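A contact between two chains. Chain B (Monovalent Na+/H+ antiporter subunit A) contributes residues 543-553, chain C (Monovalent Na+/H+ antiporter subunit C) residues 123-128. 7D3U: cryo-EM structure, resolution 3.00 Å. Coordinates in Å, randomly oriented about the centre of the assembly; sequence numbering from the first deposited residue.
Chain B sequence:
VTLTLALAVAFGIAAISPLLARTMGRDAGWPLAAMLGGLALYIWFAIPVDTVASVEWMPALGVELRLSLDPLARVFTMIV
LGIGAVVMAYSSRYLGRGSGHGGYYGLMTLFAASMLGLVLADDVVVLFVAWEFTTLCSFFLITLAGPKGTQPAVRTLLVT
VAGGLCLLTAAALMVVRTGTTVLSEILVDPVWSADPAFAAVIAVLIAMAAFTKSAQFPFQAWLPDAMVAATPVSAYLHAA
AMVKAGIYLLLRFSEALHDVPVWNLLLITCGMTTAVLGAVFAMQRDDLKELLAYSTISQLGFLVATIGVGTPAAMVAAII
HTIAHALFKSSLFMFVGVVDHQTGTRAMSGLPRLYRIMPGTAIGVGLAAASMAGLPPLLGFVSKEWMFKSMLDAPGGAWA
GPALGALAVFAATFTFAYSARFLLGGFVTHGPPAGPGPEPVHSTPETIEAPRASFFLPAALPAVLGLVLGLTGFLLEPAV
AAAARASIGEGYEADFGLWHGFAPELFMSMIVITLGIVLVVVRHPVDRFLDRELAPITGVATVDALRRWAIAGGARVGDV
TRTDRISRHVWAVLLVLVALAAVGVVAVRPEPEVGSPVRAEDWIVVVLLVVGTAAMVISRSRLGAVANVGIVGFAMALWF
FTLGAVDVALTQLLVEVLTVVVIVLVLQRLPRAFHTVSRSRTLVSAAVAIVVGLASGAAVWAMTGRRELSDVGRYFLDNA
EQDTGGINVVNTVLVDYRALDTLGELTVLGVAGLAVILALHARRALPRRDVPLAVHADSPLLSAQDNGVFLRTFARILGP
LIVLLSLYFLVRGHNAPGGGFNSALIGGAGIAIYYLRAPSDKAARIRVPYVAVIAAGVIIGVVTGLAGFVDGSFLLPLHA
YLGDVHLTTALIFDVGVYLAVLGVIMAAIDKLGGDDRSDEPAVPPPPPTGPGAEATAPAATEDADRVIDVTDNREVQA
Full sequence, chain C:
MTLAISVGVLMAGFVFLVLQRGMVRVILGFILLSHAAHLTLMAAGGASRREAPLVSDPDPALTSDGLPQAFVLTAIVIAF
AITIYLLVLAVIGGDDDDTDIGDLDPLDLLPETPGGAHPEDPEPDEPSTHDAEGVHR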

# COMPACT_ATOMS: atom_id res chain seq x y z
N VAL B 543 -21.29 -27.20 7.55
CA VAL B 543 -20.96 -25.91 6.97
C VAL B 543 -20.07 -25.12 7.92
O VAL B 543 -19.11 -24.47 7.49
CB VAL B 543 -22.25 -25.13 6.63
CG1 VAL B 543 -21.90 -23.80 5.99
CG2 VAL B 543 -23.14 -25.96 5.72
N ASP B 544 -20.36 -25.17 9.22
CA ASP B 544 -19.50 -24.53 10.19
C ASP B 544 -18.11 -25.15 10.21
O ASP B 544 -17.12 -24.45 10.42
CB ASP B 544 -20.12 -24.60 11.59
CG ASP B 544 -21.17 -23.52 11.81
OD1 ASP B 544 -20.79 -22.35 12.02
OD2 ASP B 544 -22.37 -23.85 11.79
N ALA B 545 -18.02 -26.46 9.96
CA ALA B 545 -16.71 -27.09 9.85
C ALA B 545 -15.94 -26.54 8.66
O ALA B 545 -14.73 -26.31 8.75
CB ALA B 545 -16.86 -28.61 9.74
N LEU B 546 -16.62 -26.31 7.54
CA LEU B 546 -15.96 -25.75 6.37
C LEU B 546 -15.51 -24.32 6.62
O LEU B 546 -14.41 -23.92 6.22
CB LEU B 546 -16.88 -25.83 5.16
CG LEU B 546 -16.37 -25.22 3.85
CD1 LEU B 546 -15.13 -25.96 3.39
CD2 LEU B 546 -17.44 -25.24 2.78
N ARG B 547 -16.35 -23.52 7.29
CA ARG B 547 -15.96 -22.16 7.62
C ARG B 547 -14.77 -22.15 8.58
O ARG B 547 -13.86 -21.32 8.44
CB ARG B 547 -17.14 -21.40 8.23
CG ARG B 547 -18.36 -21.36 7.34
CD ARG B 547 -19.58 -20.93 8.11
NE ARG B 547 -19.30 -19.75 8.92
CZ ARG B 547 -20.03 -19.36 9.96
NH1 ARG B 547 -21.09 -20.07 10.33
NH2 ARG B 547 -19.70 -18.27 10.63
N ARG B 548 -14.76 -23.06 9.55
CA ARG B 548 -13.63 -23.15 10.47
C ARG B 548 -12.36 -23.56 9.75
O ARG B 548 -11.28 -23.04 10.04
CB ARG B 548 -13.96 -24.13 11.60
CG ARG B 548 -12.77 -24.53 12.44
CD ARG B 548 -13.14 -25.63 13.42
NE ARG B 548 -14.31 -25.29 14.21
CZ ARG B 548 -15.48 -25.92 14.12
NH1 ARG B 548 -15.62 -26.94 13.29
NH2 ARG B 548 -16.50 -25.54 14.88
N TRP B 549 -12.46 -24.49 8.80
CA TRP B 549 -11.30 -24.88 8.01
C TRP B 549 -10.79 -23.70 7.18
O TRP B 549 -9.58 -23.50 7.07
CB TRP B 549 -11.63 -26.06 7.11
CG TRP B 549 -10.63 -26.26 6.02
CD1 TRP B 549 -9.34 -26.70 6.17
CD2 TRP B 549 -10.81 -26.03 4.62
NE1 TRP B 549 -8.72 -26.76 4.94
CE2 TRP B 549 -9.60 -26.35 3.98
CE3 TRP B 549 -11.89 -25.58 3.85
CZ2 TRP B 549 -9.44 -26.24 2.60
CZ3 TRP B 549 -11.72 -25.47 2.48
CH2 TRP B 549 -10.51 -25.80 1.87
N ALA B 550 -11.70 -22.93 6.60
CA ALA B 550 -11.29 -21.76 5.83
C ALA B 550 -10.59 -20.74 6.71
O ALA B 550 -9.56 -20.17 6.32
CB ALA B 550 -12.50 -21.13 5.14
N ILE B 551 -11.11 -20.51 7.92
CA ILE B 551 -10.50 -19.54 8.82
C ILE B 551 -9.13 -20.03 9.28
O ILE B 551 -8.18 -19.25 9.37
CB ILE B 551 -11.43 -19.26 10.01
CG1 ILE B 551 -12.67 -18.50 9.53
CG2 ILE B 551 -10.71 -18.48 11.08
CD1 ILE B 551 -13.62 -18.14 10.64
N ALA B 552 -9.00 -21.33 9.56
CA ALA B 552 -7.71 -21.87 9.98
C ALA B 552 -6.69 -21.78 8.86
O ALA B 552 -5.53 -21.41 9.10
CB ALA B 552 -7.88 -23.32 10.44
N GLY B 553 -7.08 -22.12 7.63
CA GLY B 553 -6.17 -21.99 6.51
C GLY B 553 -5.77 -20.56 6.25
O GLY B 553 -4.61 -20.27 5.94
N GLU C 123 -18.72 -17.61 18.57
CA GLU C 123 -18.92 -17.82 17.15
C GLU C 123 -18.51 -19.24 16.77
O GLU C 123 -17.39 -19.67 17.09
CB GLU C 123 -18.11 -16.81 16.34
CG GLU C 123 -18.44 -15.36 16.65
CD GLU C 123 -19.49 -14.79 15.71
OE1 GLU C 123 -20.63 -14.55 16.16
OE2 GLU C 123 -19.17 -14.58 14.52
N PRO C 124 -19.38 -20.00 16.10
CA PRO C 124 -19.01 -21.37 15.70
C PRO C 124 -17.99 -21.44 14.59
O PRO C 124 -17.57 -22.55 14.22
CB PRO C 124 -20.35 -21.97 15.25
CG PRO C 124 -21.41 -21.04 15.77
CD PRO C 124 -20.78 -19.69 15.77
N ASP C 125 -17.57 -20.31 14.03
CA ASP C 125 -16.60 -20.31 12.94
C ASP C 125 -15.16 -20.28 13.43
O ASP C 125 -14.28 -20.82 12.76
CB ASP C 125 -16.84 -19.11 12.02
N GLU C 126 -14.90 -19.68 14.58
CA GLU C 126 -13.53 -19.55 15.07
C GLU C 126 -13.01 -20.92 15.51
O GLU C 126 -13.71 -21.64 16.22
CB GLU C 126 -13.47 -18.56 16.23
CG GLU C 126 -14.18 -17.25 15.96
CD GLU C 126 -13.31 -16.23 15.24
OE1 GLU C 126 -13.63 -15.03 15.28
OE2 GLU C 126 -12.29 -16.64 14.64
N PRO C 127 -11.79 -21.30 15.11
CA PRO C 127 -11.26 -22.61 15.50
C PRO C 127 -10.88 -22.72 16.97
O PRO C 127 -10.43 -23.78 17.40
CB PRO C 127 -10.01 -22.77 14.61
CG PRO C 127 -10.10 -21.67 13.59
CD PRO C 127 -10.86 -20.57 14.24
N SER C 128 -11.04 -21.65 17.75
CA SER C 128 -10.71 -21.65 19.17
C SER C 128 -11.86 -22.17 20.03
O SER C 128 -11.88 -21.91 21.24
CB SER C 128 -10.31 -20.25 19.62
OG SER C 128 -9.46 -19.63 18.66

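A short irregular segment of subunit C packs against one side of a subunit A helix, in a contact made mainly by van der Waals packing around Asp C125 and two prolines, with no clear hydrogen bond across it. The two stretches bury 435 Å² between them, counting both sides. On the helix, the contacting residues are Asp B544, Arg B547, Arg B548, Ile B551 and Ala B552, a spacing that keeps them on one side of the helix, while Ala B545 and Trp B549 point away.

The backbones come closest at Arg B548 and Asp C125, whose CA atoms are 4.8 Å apart. Here Arg B548 CA lies 3.3 Å from Asp C125 O in a CA-H...O contact with an angle of 139° at the hydrogen, an approach that brings the segment directly against the helix backbone. Ile B551 packs beside it, its CD1 3.6 Å from Asp C125 CB. The carboxylate of Asp C125 is not modelled, so the 3.3 Å approach of Arg B547 NH2 to Asp C125 CB says nothing about charge pairing across the contact. Within the helix, Arg B547 NH1 forms a salt bridge with Asp B544 OD1 at 2.9 Å; the same OD1 also lies 3.3 Å from Pro C124 CB.

Arg B548 extends along the segment. Its NH2 comes within 3.2 Å of Pro C124 O, and its aliphatic part packs on the next proline, with CG 3.9 Å from Pro C127 CB. Pro C127 also meets two apolar side chains: Ile B551 CG2 is 3.8 Å from Pro C127 CD, and Ala B552 CB is 4.2 Å from Pro C127 CG. Beyond it, Ser C128 makes no contact with the helix.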